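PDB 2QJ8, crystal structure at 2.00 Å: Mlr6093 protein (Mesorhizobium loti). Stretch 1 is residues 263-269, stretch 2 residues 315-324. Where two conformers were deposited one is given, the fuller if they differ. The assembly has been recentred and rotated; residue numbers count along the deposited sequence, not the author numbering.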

# COMPACT_ATOMS: atom_id res chain seq x y z
N PRO A 263 -8.92 18.28 -9.47
CA PRO A 263 -9.06 19.23 -10.57
C PRO A 263 -7.73 19.58 -11.25
O PRO A 263 -7.74 20.19 -12.32
CB PRO A 263 -9.60 20.46 -9.86
CG PRO A 263 -8.91 20.41 -8.53
CD PRO A 263 -8.89 18.97 -8.16
N SER A 264 -6.61 19.25 -10.61
CA SER A 264 -5.27 19.58 -11.10
C SER A 264 -4.27 18.63 -10.45
O SER A 264 -4.65 17.88 -9.57
CB SER A 264 -4.96 21.08 -10.84
OG SER A 264 -5.27 21.51 -9.52
N PRO A 265 -3.01 18.59 -10.94
CA PRO A 265 -2.06 17.71 -10.28
C PRO A 265 -1.57 18.26 -8.94
O PRO A 265 -1.53 19.47 -8.75
CB PRO A 265 -0.90 17.64 -11.29
CG PRO A 265 -0.96 18.90 -12.01
CD PRO A 265 -2.42 19.24 -12.12
N GLY A 266 -1.21 17.36 -8.03
CA GLY A 266 -0.70 17.76 -6.70
C GLY A 266 -0.59 16.57 -5.76
O GLY A 266 -0.73 15.42 -6.19
N ILE A 267 -0.40 16.83 -4.47
CA ILE A 267 -0.40 15.76 -3.46
C ILE A 267 -1.81 15.66 -2.89
O ILE A 267 -2.31 16.61 -2.29
CB ILE A 267 0.58 16.00 -2.31
CG1 ILE A 267 2.00 16.09 -2.81
CG2 ILE A 267 0.54 14.85 -1.29
CD1 ILE A 267 2.93 16.70 -1.78
N PHE A 268 -2.47 14.52 -3.10
CA PHE A 268 -3.79 14.31 -2.56
C PHE A 268 -3.61 13.87 -1.12
O PHE A 268 -2.78 13.03 -0.85
CB PHE A 268 -4.54 13.19 -3.31
CG PHE A 268 -5.87 12.86 -2.70
CD1 PHE A 268 -6.91 13.76 -2.77
CD2 PHE A 268 -6.06 11.64 -2.03
CE1 PHE A 268 -8.14 13.47 -2.20
CE2 PHE A 268 -7.28 11.33 -1.48
CZ PHE A 268 -8.33 12.25 -1.56
N GLU A 269 -4.39 14.45 -0.23
CA GLU A 269 -4.40 14.09 1.17
C GLU A 269 -5.82 13.67 1.53
O GLU A 269 -6.71 14.52 1.50
CB GLU A 269 -4.01 15.29 2.03
CG GLU A 269 -4.16 15.01 3.53
CD GLU A 269 -3.91 16.19 4.39
OE1 GLU A 269 -3.55 17.26 3.90
OE2 GLU A 269 -4.09 16.03 5.59
N MSE A 315 -0.85 10.62 -1.83
CA MSE A 315 -0.02 10.31 -2.98
C MSE A 315 -0.08 11.45 -3.98
O MSE A 315 -0.99 12.26 -3.90
CB MSE A 315 -0.59 9.07 -3.70
CG MSE A 315 -1.99 9.31 -4.37
SE MSE A 315 -2.73 7.82 -5.35
CE MSE A 315 -1.17 7.37 -6.47
N TYR A 316 0.85 11.43 -4.94
CA TYR A 316 0.85 12.40 -6.04
C TYR A 316 -0.22 11.99 -7.06
O TYR A 316 -0.29 10.83 -7.45
CB TYR A 316 2.21 12.44 -6.74
CG TYR A 316 3.36 12.94 -5.91
CD1 TYR A 316 3.36 14.22 -5.40
CD2 TYR A 316 4.47 12.13 -5.66
CE1 TYR A 316 4.42 14.69 -4.66
CE2 TYR A 316 5.52 12.59 -4.92
CZ TYR A 316 5.49 13.86 -4.42
OH TYR A 316 6.55 14.29 -3.70
N VAL A 317 -1.04 12.93 -7.51
CA VAL A 317 -2.08 12.63 -8.52
C VAL A 317 -1.93 13.63 -9.65
O VAL A 317 -1.44 14.73 -9.44
CB VAL A 317 -3.55 12.73 -8.00
CG1 VAL A 317 -3.87 11.60 -7.00
CG2 VAL A 317 -3.86 14.12 -7.45
N GLN A 318 -2.34 13.22 -10.84
CA GLN A 318 -2.42 14.09 -12.00
C GLN A 318 -3.79 14.73 -11.97
O GLN A 318 -4.64 14.40 -11.13
CB GLN A 318 -2.24 13.31 -13.31
CG GLN A 318 -0.82 12.77 -13.56
CD GLN A 318 0.23 13.86 -13.75
OE1 GLN A 318 -0.09 15.05 -13.94
NE2 GLN A 318 1.51 13.46 -13.71
N GLY A 319 -4.01 15.68 -12.88
CA GLY A 319 -5.31 16.31 -13.03
C GLY A 319 -6.32 15.28 -13.50
O GLY A 319 -5.97 14.31 -14.20
N ASN A 320 -7.56 15.46 -13.03
CA ASN A 320 -8.69 14.60 -13.37
C ASN A 320 -8.57 13.11 -12.97
O ASN A 320 -9.20 12.24 -13.60
CB ASN A 320 -8.99 14.73 -14.87
CG ASN A 320 -10.45 14.46 -15.20
OD1 ASN A 320 -11.31 15.32 -14.97
ND2 ASN A 320 -10.73 13.27 -15.73
N GLU A 321 -7.77 12.81 -11.95
CA GLU A 321 -7.66 11.44 -11.46
C GLU A 321 -8.66 11.25 -10.34
O GLU A 321 -8.83 12.16 -9.55
CB GLU A 321 -6.30 11.10 -10.89
CG GLU A 321 -5.27 10.73 -11.92
CD GLU A 321 -4.09 10.06 -11.27
OE1 GLU A 321 -4.26 8.94 -10.70
OE2 GLU A 321 -3.00 10.64 -11.33
N GLU A 322 -9.24 10.05 -10.28
CA GLU A 322 -10.24 9.70 -9.29
C GLU A 322 -9.53 9.56 -7.95
O GLU A 322 -8.52 8.89 -7.85
CB GLU A 322 -11.00 8.41 -9.66
CG GLU A 322 -11.92 8.50 -10.91
CD GLU A 322 -12.81 7.24 -11.14
OE1 GLU A 322 -12.49 6.12 -10.63
OE2 GLU A 322 -13.84 7.38 -11.85
N VAL A 323 -10.05 10.24 -6.95
CA VAL A 323 -9.44 10.22 -5.62
C VAL A 323 -10.32 9.64 -4.54
O VAL A 323 -9.82 9.28 -3.52
CB VAL A 323 -8.91 11.61 -5.20
CG1 VAL A 323 -7.79 12.02 -6.15
CG2 VAL A 323 -10.04 12.65 -5.15
N ALA A 324 -11.63 9.59 -4.76
CA ALA A 324 -12.55 9.01 -3.81
C ALA A 324 -13.79 8.46 -4.54
O ALA A 324 -14.19 9.01 -5.58
CB ALA A 324 -12.95 10.06 -2.72

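The contact is a short antiparallel β-ladder, held by four backbone hydrogen bonds and packed on both faces by apolar side chains. Strand 266-269 lies beside strand 315-317, and the two stretches bury 539 Å² between them.

Gly 266 and Val 317 form one hydrogen-bonded pair. Gly 266 N donates to Val 317 O at 3.0 Å, and Val 317 N donates to Gly 266 O at 2.8 Å. Phe 268 and Met 315 form the next. Phe 268 N donates to Met 315 O at 2.8 Å, and Met 315 N returns to Phe 268 O at 3.2 Å. Between them sits the non-hydrogen-bonded pair of Ile 267 and Tyr 316. Ile 267 CA and Tyr 316 CA are 4.4 Å apart, and CA-H...O contacts supplement the ladder: Tyr 316 CA lies 3.4 Å from Gly 266 O.

Ile 267 and Tyr 316 share one face of the sheet. Both have chi1 in the m well, and Ile 267 CG1 meets Tyr 316 CE1 at 3.4 Å.

The other face carries Phe 268, Met 315 (a selenomethionine) and Val 317. Phe 268, with chi1 t, is the residue most covered by the other stretch. Val 323, from the later strand of stretch 2, packs over one face of its ring; Val 323 CB is 3.7 Å from the Phe 268 ring centroid, a CH-pi contact. The compact, branched valine fits close against the flat ring. Phe 268 CB also lies 4.1 Å from Val 317 CG1. Gly 266, Ile 267, Phe 268, Val 317 and Val 323 are buried; their side chains are apolar, or absent at Gly 266, and leave no polar side-chain group to satisfy.

Beyond the ladder, Pro 265 has no amide hydrogen to donate. Pro 265 CA makes a CA-H...O contact with Val 317 O at 3.2 Å, alongside the hydrogen bond from Gly 266 N. Gly 319 CA passes 3.6 Å from Ser 264 C. Gly 319 belongs to the type II turn from Gln 318 to Glu 321.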